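Local structure of maltose-binding protein MalE1 (Thermotoga maritima, 6DTU) at residues 154-159 with 258-263; 76-81 with 99-104; 144-149 with 203-208; 3-8 with 55-60. The protein binds maltotetraose and, as a solute-binding protein, probably passes malto-oligosaccharides to a sugar transporter in the membrane. All blocks are in the same frame, centred on the assembly; numbering follows the deposited sequence.

Contact 1 (154-159 with 258-263); sequences EFYYIA and RPFVGV. With GLC (alpha-D-glucopyranose), chain C; GLC (alpha-D-glucopyranose), chain B.
F155, Y156 and F260 form an aromatic cluster beside the glycan pocket of this solute-binding protein, where the first turn of helix 155-164 faces the start of strand 260-268. The dense part centres on F260. Its edge is turned to the face of F155 in an offset edge-to-face pair, planes at 88°, with F260 CZ 3.8 Å from F155 CE2. A159 CB meets the same phenyl ring obliquely, 3.6 Å from F260 CE2, and F163 and W341 extend the cluster. Y156 lies nearly parallel to F260 but is slid aside, so overlap is slight and the touch runs through Y156 CD1 and F260 CD2. The other side is looser and wet: no direct hydrogen bond joins the segments, but one water donates to Y156 O and accepts from F260 N, while another links Y156 OH and F260 O. The Y156 ring thus separates water from sugar, the first water over one face and C4 of the chain C glucose over the centre of the other. At the helix N-cap, the E154 side chain, extended beyond CG, reaches the sugar with OE2, which accepts a 2.8 Å hydrogen bond from O6 of that glucose.

Contact 2 (76-81 with 99-104); sequences EPIPNF and GKLYGI
Three side-chain meetings, each with a different orientation, join the loop at 76-81 to the start of strand 100-109. At one end the P77 ring lies alongside both K100 and Y102, all pointing the same way, with P77 CG 3.8 Å from Y102 CE1 and 3.9 Å from K100 CD. The Y102 backbone turns its CB away from the loop, yet with CG beside the backbone N (chi1 -76°) the ring swings back until CD1 and CE1 run along E76 O and the P77 ring. An alanine here would take the ring away from P77 and E76 O, which would probably loosen this end of the contact and its packing on helix 66-71. In the middle I78 points straight in: its CG1 lies anti to the carbonyl carbon and the chain runs on extended, setting the terminal CD1 3.6 Å from G103 CA and close to I104 CG1. At the far end F81 and I104 meet tip to tip, F81 CZ 3.9 Å from I104 CD1, while L101 CD2 sits at the edge of the F81 ring. A single direct backbone bond fixes the alignment, I78 N to L101 O, 2.8 Å and fairly straight at 166°, although the donor stands above the carbonyl plane. One water beside it bridges I78 O and L101 N, and another lies within hydrogen-bonding distance of both E76 O and Y102 O. Helix 275-286 packs on I104 and F81 and supplies K275 as the salt-bridge partner of E76, Y102 rests on helix 66-71, and I104 pairs through its backbone with F266 of strand 260-268.

Contact 3 (144-149 with 203-208); sequences EVRGFI and GILDPS
R146 is folded rather than stretched: both chi2 (-71°) and chi3 (-63°) bend the chain, so the guanidinium curls back over its own segment toward the loop at 203-208. One N-H of R146 NH2, the one on the NE side, is shared between F148 O (2.8 Å) and I204 O (3.1 Å). Both oxygens are tilted from the guanidinium plane and neither bond is straight, though I204 O is met on a lone pair. The two acceptors lie close together, and the shared donor would probably ease their repulsion. NE and F148 N both donate to a water that also lies within hydrogen-bonding distance of I204 O. I149 CG1 covers one face of the guanidinium, and D209, just beyond the loop segment, forms a salt bridge with NH2. Strand 146-149 is an outer strand of a four-stranded mixed sheet, parallel to 223-228, and the loop against it leaves helix 187-201 through a Schellman motif at G203. A leucine in place of R146 would remove the shared N-H and the charge facing D209, and would probably loosen the loop on the strand. F148 holds CG anti to the backbone N (chi1 177°), aiming its side chain at the loop. Its CB meets I204 CG2 at 3.7 Å, the two side chains crossing at about a right angle, and L205 CD2 presses obliquely on F148 CD2 at 3.5 Å. D206 OD2 makes an Asx turn with S208 N, 3.0 Å away, and accepts S208 OG on its anti lone pair.

Contact 4 (3-8 with 55-60); sequences PKLTIW and GADIIV
Strands 4-8 and 58-60 run parallel, their axes 4.7 Å apart and 22° from aligned, with I7 paired to I58 and W8 to I59. The ladder climbs from I58 N to T6 O, then W8 N to I58 O and V60 N to W8 O, each acceptor met nearly along its C=O axis. Just below the ladder a side chain takes over the pairing: D57 turns its carboxylate to the neighbouring strand, and OD2 accepts from T6 N on its anti lone pair at 2.8 Å, almost straight at 166°. A water bridges the same oxygen to K4 O, and S272 and N274 bind OD1, so both carboxylate oxygens are engaged. On one face of the sheet I7 and I58 lie side by side, pointing the same way, with I7 CG1 4.1 Å from I58 CB, and I7 CG2 touches V60 CG2 at 3.8 Å. Strand 4-9 is flanked by parallel strands 31-36 and 58-62; it is joined to 31-36 through helix 14-28 in a beta-alpha-beta crossover, and helix 39-49 lies on the connection onward to 58-62, the alternating order expected of a solute-binding protein lobe. Helix 275-286 packs on I58. On the opposite face, with I59, lies W8, whose indole has A56 CB over one face. This methyl stands 3.4 Å from the centroid of the W8 five-membered ring and only 5° off its normal, a CH-pi contact. I59 CG2 approaches the six-membered part obliquely, 4.0 Å from W8 CE3, and F46 of helix 39-49 touches both W8 and I59.

How the contacts relate
From the N terminus, contact 4 closes first, bringing 55-60 back beside 3-8 after 46 residues that include strand 31-36. Contact 2 follows in series and closes a short loop of 17 residues containing helix 89-94. The other two cross: contact 3 opens at 144-149, contact 1 opens at 154-159, contact 3 closes at 203-208, and contact 1 closes last at 258-263. None nests within another. Contacts 2 and 4 belong to the same side of the chain, their centres about 17 Å apart, whereas contact 3 lies on the opposite side. Contact 1 joins the two: its strand 260-268 neighbours 58-62 and 100-109, and its helix follows strand 146-149.

Contact 1 (154-159 with 258-263)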
# COMPACT_ATOMS: atom_id res chain seq x y z
N GLU A 154 3.59 -10.50 7.03
CA GLU A 154 2.59 -9.48 6.77
C GLU A 154 1.91 -9.80 5.44
O GLU A 154 2.56 -9.77 4.39
CB GLU A 154 3.28 -8.11 6.73
CG GLU A 154 2.37 -6.95 7.00
CD GLU A 154 3.12 -5.63 7.16
OE1 GLU A 154 4.36 -5.64 7.39
OE2 GLU A 154 2.45 -4.58 7.06
N PHE A 155 0.61 -10.09 5.50
CA PHE A 155 -0.12 -10.57 4.33
C PHE A 155 0.04 -9.66 3.12
O PHE A 155 0.16 -10.13 1.98
CB PHE A 155 -1.60 -10.71 4.70
CG PHE A 155 -2.53 -10.94 3.53
CD1 PHE A 155 -2.30 -11.95 2.62
CD2 PHE A 155 -3.67 -10.17 3.39
CE1 PHE A 155 -3.16 -12.16 1.56
CE2 PHE A 155 -4.55 -10.37 2.33
CZ PHE A 155 -4.30 -11.38 1.42
N TYR A 156 0.00 -8.34 3.33
CA TYR A 156 0.10 -7.42 2.20
C TYR A 156 1.35 -7.69 1.35
O TYR A 156 1.30 -7.63 0.11
CB TYR A 156 0.06 -5.98 2.72
CG TYR A 156 0.19 -4.94 1.62
CD1 TYR A 156 -0.94 -4.42 0.97
CD2 TYR A 156 1.44 -4.47 1.23
CE1 TYR A 156 -0.81 -3.47 -0.06
CE2 TYR A 156 1.56 -3.51 0.22
CZ TYR A 156 0.43 -3.03 -0.41
OH TYR A 156 0.57 -2.11 -1.40
N TYR A 157 2.47 -8.04 1.99
CA TYR A 157 3.72 -8.27 1.28
C TYR A 157 3.87 -9.68 0.73
O TYR A 157 4.67 -9.89 -0.20
CB TYR A 157 4.91 -7.90 2.19
CG TYR A 157 4.90 -6.42 2.48
CD1 TYR A 157 5.57 -5.54 1.64
CD2 TYR A 157 4.18 -5.90 3.55
CE1 TYR A 157 5.51 -4.17 1.86
CE2 TYR A 157 4.14 -4.55 3.77
CZ TYR A 157 4.81 -3.69 2.93
OH TYR A 157 4.77 -2.35 3.14
N ILE A 158 3.13 -10.66 1.27
CA ILE A 158 3.15 -12.02 0.75
C ILE A 158 2.05 -12.24 -0.28
O ILE A 158 2.10 -13.22 -1.04
CB ILE A 158 3.02 -12.99 1.94
CG1 ILE A 158 4.09 -12.69 3.00
CG2 ILE A 158 3.12 -14.46 1.51
CD1 ILE A 158 5.50 -12.69 2.45
N ALA A 159 1.08 -11.34 -0.35
CA ALA A 159 0.04 -11.44 -1.37
C ALA A 159 0.54 -11.69 -2.79
O ALA A 159 -0.13 -12.44 -3.51
CB ALA A 159 -0.88 -10.20 -1.32
N ARG A 258 1.71 -11.49 -8.46
CA ARG A 258 0.58 -10.58 -8.67
C ARG A 258 0.32 -9.79 -7.40
O ARG A 258 -0.48 -10.21 -6.55
CB ARG A 258 -0.66 -11.34 -9.15
CG ARG A 258 -0.42 -12.11 -10.45
CD ARG A 258 -1.66 -12.84 -10.93
NE ARG A 258 -1.46 -13.39 -12.26
CZ ARG A 258 -1.48 -12.66 -13.38
NH1 ARG A 258 -1.71 -11.36 -13.32
NH2 ARG A 258 -1.28 -13.24 -14.55
N PRO A 259 0.95 -8.62 -7.24
CA PRO A 259 0.80 -7.83 -6.01
C PRO A 259 -0.56 -7.15 -5.92
O PRO A 259 -1.27 -6.95 -6.90
CB PRO A 259 1.91 -6.78 -6.15
CG PRO A 259 2.05 -6.60 -7.64
CD PRO A 259 1.86 -7.97 -8.20
N PHE A 260 -0.91 -6.76 -4.70
CA PHE A 260 -2.02 -5.83 -4.52
C PHE A 260 -1.75 -4.53 -5.26
O PHE A 260 -0.61 -4.05 -5.32
CB PHE A 260 -2.19 -5.50 -3.03
CG PHE A 260 -3.10 -6.44 -2.26
CD1 PHE A 260 -4.41 -6.71 -2.67
CD2 PHE A 260 -2.65 -7.02 -1.09
CE1 PHE A 260 -5.24 -7.57 -1.90
CE2 PHE A 260 -3.45 -7.87 -0.35
CZ PHE A 260 -4.74 -8.13 -0.75
N VAL A 261 -2.80 -3.95 -5.83
CA VAL A 261 -2.76 -2.58 -6.32
C VAL A 261 -3.54 -1.69 -5.36
O VAL A 261 -4.67 -2.02 -4.98
CB VAL A 261 -3.26 -2.49 -7.77
CG1 VAL A 261 -3.42 -1.03 -8.21
CG2 VAL A 261 -2.29 -3.23 -8.68
N GLY A 262 -2.91 -0.61 -4.90
CA GLY A 262 -3.54 0.31 -3.96
C GLY A 262 -3.63 1.70 -4.55
O GLY A 262 -2.82 2.08 -5.39
N VAL A 263 -4.64 2.45 -4.12
CA VAL A 263 -4.77 3.86 -4.50
C VAL A 263 -4.75 4.67 -3.21
O VAL A 263 -5.41 4.31 -2.24
CB VAL A 263 -6.04 4.12 -5.33
CG1 VAL A 263 -6.04 5.54 -5.84
CG2 VAL A 263 -6.11 3.14 -6.51
C1 GLC C . 1.90 0.52 2.38
C2 GLC C . 0.70 0.50 1.51
C3 GLC C . -0.51 0.21 2.27
C4 GLC C . -0.40 -1.10 3.01
C5 GLC C . 0.87 -1.15 3.92
C6 GLC C . 1.14 -2.46 4.43
O2 GLC C . 0.56 1.83 0.94
O3 GLC C . -1.67 0.08 1.37
O4 GLC C . -1.55 -1.27 3.91
O5 GLC C . 2.05 -0.78 3.03
O6 GLC C . 2.09 -2.35 5.47
C1 GLC B . -2.50 -2.22 3.56
C2 GLC B . -3.85 -1.65 3.77
C3 GLC B . -4.10 -1.32 5.21
C4 GLC B . -3.97 -2.51 6.07
C5 GLC B . -2.57 -3.15 5.92
C6 GLC B . -2.46 -4.37 6.60
O2 GLC B . -3.97 -0.42 2.99
O3 GLC B . -5.44 -0.76 5.35
O4 GLC B . -4.14 -2.08 7.45
O5 GLC B . -2.33 -3.42 4.40
O6 GLC B . -1.14 -4.85 6.45
O HOH W 1 0.96 -6.71 -2.54
O HOH W 2 1.33 -4.00 -3.48

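Contact 2 (76-81 with 99-104)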
# COMPACT_ATOMS: atom_id res chain seq x y z
N GLU A 76 -17.06 11.68 4.28
CA GLU A 76 -18.07 12.50 3.63
C GLU A 76 -18.05 12.30 2.12
O GLU A 76 -16.98 12.30 1.51
CB GLU A 76 -17.79 13.96 3.94
CG GLU A 76 -18.78 14.96 3.39
CD GLU A 76 -20.14 14.92 4.08
OE1 GLU A 76 -20.27 14.25 5.12
OE2 GLU A 76 -21.07 15.62 3.60
N PRO A 77 -19.20 12.15 1.46
CA PRO A 77 -19.19 12.10 -0.00
C PRO A 77 -18.64 13.40 -0.58
O PRO A 77 -18.87 14.49 -0.03
CB PRO A 77 -20.66 11.92 -0.37
CG PRO A 77 -21.31 11.37 0.88
CD PRO A 77 -20.56 12.03 2.01
N ILE A 78 -17.92 13.28 -1.69
CA ILE A 78 -17.32 14.43 -2.36
C ILE A 78 -18.18 14.77 -3.57
O ILE A 78 -18.24 13.96 -4.52
CB ILE A 78 -15.86 14.17 -2.75
CG1 ILE A 78 -15.03 14.00 -1.48
CG2 ILE A 78 -15.33 15.32 -3.60
CD1 ILE A 78 -13.57 13.81 -1.76
N PRO A 79 -18.85 15.91 -3.60
CA PRO A 79 -19.67 16.26 -4.76
C PRO A 79 -18.78 16.56 -5.95
O PRO A 79 -17.58 16.80 -5.83
CB PRO A 79 -20.42 17.51 -4.30
CG PRO A 79 -20.39 17.44 -2.79
CD PRO A 79 -19.07 16.83 -2.46
N ASN A 80 -19.41 16.53 -7.12
CA ASN A 80 -18.67 16.76 -8.34
C ASN A 80 -17.95 18.11 -8.27
O ASN A 80 -18.42 19.06 -7.65
CB ASN A 80 -19.65 16.71 -9.52
CG ASN A 80 -20.21 15.32 -9.77
OD1 ASN A 80 -19.85 14.33 -9.10
ND2 ASN A 80 -21.15 15.24 -10.71
N PHE A 81 -16.79 18.18 -8.90
CA PHE A 81 -16.00 19.40 -8.92
C PHE A 81 -15.33 19.48 -10.28
O PHE A 81 -15.24 18.49 -11.00
CB PHE A 81 -14.96 19.42 -7.78
CG PHE A 81 -14.07 18.20 -7.74
CD1 PHE A 81 -12.77 18.28 -8.21
CD2 PHE A 81 -14.52 16.98 -7.24
CE1 PHE A 81 -11.93 17.16 -8.19
CE2 PHE A 81 -13.70 15.87 -7.21
CZ PHE A 81 -12.40 15.96 -7.70
N GLY A 99 -22.19 4.17 -5.02
CA GLY A 99 -22.56 5.21 -5.96
C GLY A 99 -21.98 6.59 -5.71
O GLY A 99 -22.23 7.50 -6.50
N LYS A 100 -21.21 6.78 -4.64
CA LYS A 100 -20.69 8.10 -4.31
C LYS A 100 -19.17 8.06 -4.21
O LYS A 100 -18.58 7.04 -3.88
CB LYS A 100 -21.25 8.58 -2.97
CG LYS A 100 -22.79 8.69 -2.95
CD LYS A 100 -23.29 9.15 -1.59
CE LYS A 100 -24.80 9.19 -1.56
NZ LYS A 100 -25.31 9.89 -0.34
N LEU A 101 -18.56 9.20 -4.49
CA LEU A 101 -17.12 9.35 -4.36
C LEU A 101 -16.78 9.78 -2.94
O LEU A 101 -17.44 10.65 -2.37
CB LEU A 101 -16.65 10.44 -5.32
CG LEU A 101 -15.15 10.72 -5.35
CD1 LEU A 101 -14.43 9.51 -5.90
CD2 LEU A 101 -14.86 11.97 -6.16
N TYR A 102 -15.74 9.16 -2.36
CA TYR A 102 -15.36 9.39 -0.98
C TYR A 102 -13.91 9.84 -0.81
O TYR A 102 -13.43 9.96 0.32
CB TYR A 102 -15.62 8.13 -0.15
CG TYR A 102 -17.07 7.90 0.17
CD1 TYR A 102 -17.69 8.62 1.18
CD2 TYR A 102 -17.82 6.99 -0.54
CE1 TYR A 102 -19.03 8.41 1.49
CE2 TYR A 102 -19.15 6.77 -0.24
CZ TYR A 102 -19.76 7.50 0.76
OH TYR A 102 -21.09 7.28 1.06
N GLY A 103 -13.20 10.12 -1.89
CA GLY A 103 -11.86 10.64 -1.71
C GLY A 103 -11.32 11.22 -2.99
O GLY A 103 -11.79 10.92 -4.09
N ILE A 104 -10.28 12.04 -2.83
CA ILE A 104 -9.51 12.53 -3.97
C ILE A 104 -8.23 11.72 -4.05
O ILE A 104 -7.34 11.86 -3.18
CB ILE A 104 -9.26 14.04 -3.87
CG1 ILE A 104 -10.59 14.82 -3.85
CG2 ILE A 104 -8.45 14.52 -5.08
CD1 ILE A 104 -10.50 16.26 -4.29
O HOH W 3 -14.39 11.68 2.09
O HOH W 4 -20.08 11.80 -4.62

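Contact 3 (144-149 with 203-208)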
# COMPACT_ATOMS: atom_id res chain seq x y z
N GLU A 144 26.81 -9.22 7.14
CA GLU A 144 26.70 -7.76 7.20
C GLU A 144 25.76 -7.19 6.15
O GLU A 144 25.35 -6.03 6.27
CB GLU A 144 28.09 -7.13 7.02
CG GLU A 144 29.21 -7.87 7.74
CD GLU A 144 30.56 -7.17 7.61
OE1 GLU A 144 30.57 -5.95 7.36
OE2 GLU A 144 31.60 -7.84 7.76
N VAL A 145 25.42 -7.96 5.12
CA VAL A 145 24.46 -7.54 4.10
C VAL A 145 23.46 -8.67 3.93
O VAL A 145 23.86 -9.82 3.69
CB VAL A 145 25.14 -7.26 2.75
CG1 VAL A 145 24.13 -6.73 1.73
CG2 VAL A 145 26.30 -6.27 2.91
N ARG A 146 22.17 -8.35 3.96
CA ARG A 146 21.14 -9.35 3.76
C ARG A 146 20.89 -9.47 2.26
O ARG A 146 20.76 -8.46 1.56
CB ARG A 146 19.85 -8.91 4.45
CG ARG A 146 19.76 -9.25 5.93
CD ARG A 146 19.57 -10.77 6.15
NE ARG A 146 18.31 -11.22 5.55
CZ ARG A 146 17.13 -11.18 6.16
NH1 ARG A 146 17.01 -10.72 7.40
NH2 ARG A 146 16.05 -11.60 5.51
N GLY A 147 20.85 -10.71 1.77
CA GLY A 147 20.57 -10.93 0.36
C GLY A 147 19.16 -10.53 -0.03
O GLY A 147 18.96 -9.94 -1.10
N PHE A 148 18.17 -10.83 0.82
CA PHE A 148 16.78 -10.56 0.50
C PHE A 148 16.00 -10.34 1.79
O PHE A 148 16.18 -11.07 2.76
CB PHE A 148 16.16 -11.72 -0.29
CG PHE A 148 14.70 -11.54 -0.59
CD1 PHE A 148 14.29 -10.66 -1.58
CD2 PHE A 148 13.74 -12.21 0.17
CE1 PHE A 148 12.93 -10.46 -1.83
CE2 PHE A 148 12.38 -12.03 -0.08
CZ PHE A 148 11.98 -11.14 -1.09
N ILE A 149 15.14 -9.31 1.80
CA ILE A 149 14.24 -9.04 2.91
C ILE A 149 12.88 -8.57 2.38
O ILE A 149 12.81 -7.71 1.50
CB ILE A 149 14.77 -7.98 3.90
CG1 ILE A 149 16.27 -8.09 4.15
CG2 ILE A 149 14.03 -8.10 5.24
CD1 ILE A 149 16.76 -6.95 5.04
N GLY A 203 16.68 -20.11 4.67
CA GLY A 203 17.47 -19.08 5.33
C GLY A 203 17.53 -17.74 4.62
O GLY A 203 18.32 -16.88 5.03
N ILE A 204 16.74 -17.55 3.57
CA ILE A 204 16.70 -16.29 2.82
C ILE A 204 15.95 -15.23 3.62
O ILE A 204 16.26 -14.03 3.53
CB ILE A 204 16.00 -16.54 1.47
CG1 ILE A 204 16.65 -17.72 0.74
CG2 ILE A 204 15.98 -15.29 0.60
CD1 ILE A 204 18.08 -17.47 0.42
N LEU A 205 14.91 -15.64 4.34
CA LEU A 205 14.16 -14.78 5.23
C LEU A 205 14.29 -15.29 6.65
O LEU A 205 14.38 -16.50 6.89
CB LEU A 205 12.68 -14.75 4.86
CG LEU A 205 12.33 -14.03 3.56
CD1 LEU A 205 10.85 -14.12 3.33
CD2 LEU A 205 12.83 -12.58 3.57
N ASP A 206 14.26 -14.37 7.56
CA ASP A 206 14.32 -14.70 8.97
C ASP A 206 12.94 -14.51 9.58
O ASP A 206 12.22 -13.58 9.20
CB ASP A 206 15.32 -13.80 9.69
CG ASP A 206 15.53 -14.21 11.14
OD1 ASP A 206 16.36 -15.12 11.39
OD2 ASP A 206 14.85 -13.65 12.03
N PRO A 207 12.56 -15.38 10.52
CA PRO A 207 11.22 -15.30 11.12
C PRO A 207 10.87 -13.93 11.71
O PRO A 207 9.70 -13.59 11.81
CB PRO A 207 11.27 -16.37 12.22
CG PRO A 207 12.30 -17.35 11.75
CD PRO A 207 13.31 -16.56 10.96
N SER A 208 11.87 -13.14 12.07
CA SER A 208 11.62 -11.83 12.65
C SER A 208 11.51 -10.71 11.62
O SER A 208 11.22 -9.57 12.00
CB SER A 208 12.73 -11.46 13.64
OG SER A 208 13.96 -11.36 12.95
O HOH W 5 18.72 -12.73 3.01

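Contact 4 (3-8 with 55-60)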
# COMPACT_ATOMS: atom_id res chain seq x y z
N PRO A 3 -10.53 29.69 10.93
CA PRO A 3 -10.81 28.26 11.01
C PRO A 3 -9.53 27.46 10.82
O PRO A 3 -8.49 28.00 10.41
CB PRO A 3 -11.77 28.03 9.84
CG PRO A 3 -11.24 28.96 8.81
CD PRO A 3 -10.76 30.21 9.57
N LYS A 4 -9.62 26.16 11.09
CA LYS A 4 -8.47 25.28 11.02
C LYS A 4 -8.85 23.97 10.34
O LYS A 4 -9.94 23.43 10.58
CB LYS A 4 -7.98 24.96 12.44
CG LYS A 4 -6.78 24.07 12.53
CD LYS A 4 -6.42 23.92 14.01
CE LYS A 4 -5.25 23.07 14.22
NZ LYS A 4 -4.86 23.15 15.66
N LEU A 5 -7.95 23.47 9.50
CA LEU A 5 -8.02 22.12 8.95
C LEU A 5 -6.85 21.30 9.47
O LEU A 5 -5.69 21.71 9.32
CB LEU A 5 -7.98 22.11 7.43
CG LEU A 5 -9.14 22.80 6.70
CD1 LEU A 5 -8.88 22.79 5.22
CD2 LEU A 5 -10.46 22.14 7.07
N THR A 6 -7.16 20.16 10.07
CA THR A 6 -6.16 19.22 10.54
C THR A 6 -6.17 17.99 9.64
O THR A 6 -7.23 17.45 9.32
CB THR A 6 -6.45 18.83 11.98
OG1 THR A 6 -6.39 20.02 12.79
CG2 THR A 6 -5.38 17.84 12.48
N ILE A 7 -4.97 17.55 9.24
CA ILE A 7 -4.78 16.40 8.37
C ILE A 7 -3.95 15.38 9.12
O ILE A 7 -2.93 15.73 9.70
CB ILE A 7 -3.98 16.84 7.13
CG1 ILE A 7 -4.66 18.00 6.41
CG2 ILE A 7 -3.74 15.66 6.19
CD1 ILE A 7 -3.77 18.66 5.36
N TRP A 8 -4.37 14.11 9.07
CA TRP A 8 -3.56 12.99 9.51
C TRP A 8 -2.98 12.30 8.28
O TRP A 8 -3.72 11.97 7.35
CB TRP A 8 -4.37 11.95 10.29
CG TRP A 8 -4.87 12.38 11.62
CD1 TRP A 8 -4.53 13.54 12.29
CD2 TRP A 8 -5.78 11.67 12.46
NE1 TRP A 8 -5.20 13.59 13.49
CE2 TRP A 8 -5.95 12.45 13.63
CE3 TRP A 8 -6.44 10.44 12.35
CZ2 TRP A 8 -6.79 12.05 14.67
CZ3 TRP A 8 -7.27 10.04 13.39
CH2 TRP A 8 -7.43 10.84 14.54
N GLY A 55 -11.56 13.44 15.60
CA GLY A 55 -10.88 13.03 14.38
C GLY A 55 -10.39 14.21 13.55
O GLY A 55 -10.96 15.31 13.58
N ALA A 56 -9.33 13.97 12.78
CA ALA A 56 -8.84 14.99 11.86
C ALA A 56 -9.93 15.36 10.86
O ALA A 56 -10.86 14.58 10.60
CB ALA A 56 -7.64 14.45 11.08
N ASP A 57 -9.84 16.57 10.30
CA ASP A 57 -10.79 16.95 9.26
C ASP A 57 -10.55 16.19 7.97
O ASP A 57 -11.50 15.96 7.21
CB ASP A 57 -10.70 18.45 9.01
CG ASP A 57 -10.84 19.25 10.30
OD1 ASP A 57 -11.97 19.36 10.80
OD2 ASP A 57 -9.82 19.74 10.84
N ILE A 58 -9.30 15.84 7.69
CA ILE A 58 -8.91 15.14 6.47
C ILE A 58 -7.94 14.04 6.85
O ILE A 58 -7.02 14.27 7.65
CB ILE A 58 -8.22 16.13 5.51
CG1 ILE A 58 -9.21 17.21 5.04
CG2 ILE A 58 -7.57 15.43 4.34
CD1 ILE A 58 -8.53 18.37 4.29
N ILE A 59 -8.13 12.83 6.30
CA ILE A 59 -7.17 11.75 6.49
C ILE A 59 -6.64 11.33 5.13
O ILE A 59 -7.34 11.39 4.12
CB ILE A 59 -7.73 10.55 7.31
CG1 ILE A 59 -8.92 9.90 6.58
CG2 ILE A 59 -8.07 10.98 8.72
CD1 ILE A 59 -9.40 8.60 7.22
N VAL A 60 -5.38 10.91 5.11
CA VAL A 60 -4.73 10.46 3.89
C VAL A 60 -4.44 8.98 4.05
O VAL A 60 -3.83 8.56 5.03
CB VAL A 60 -3.44 11.26 3.63
CG1 VAL A 60 -2.80 10.80 2.33
CG2 VAL A 60 -3.69 12.78 3.65
O HOH W 6 -9.93 21.73 12.67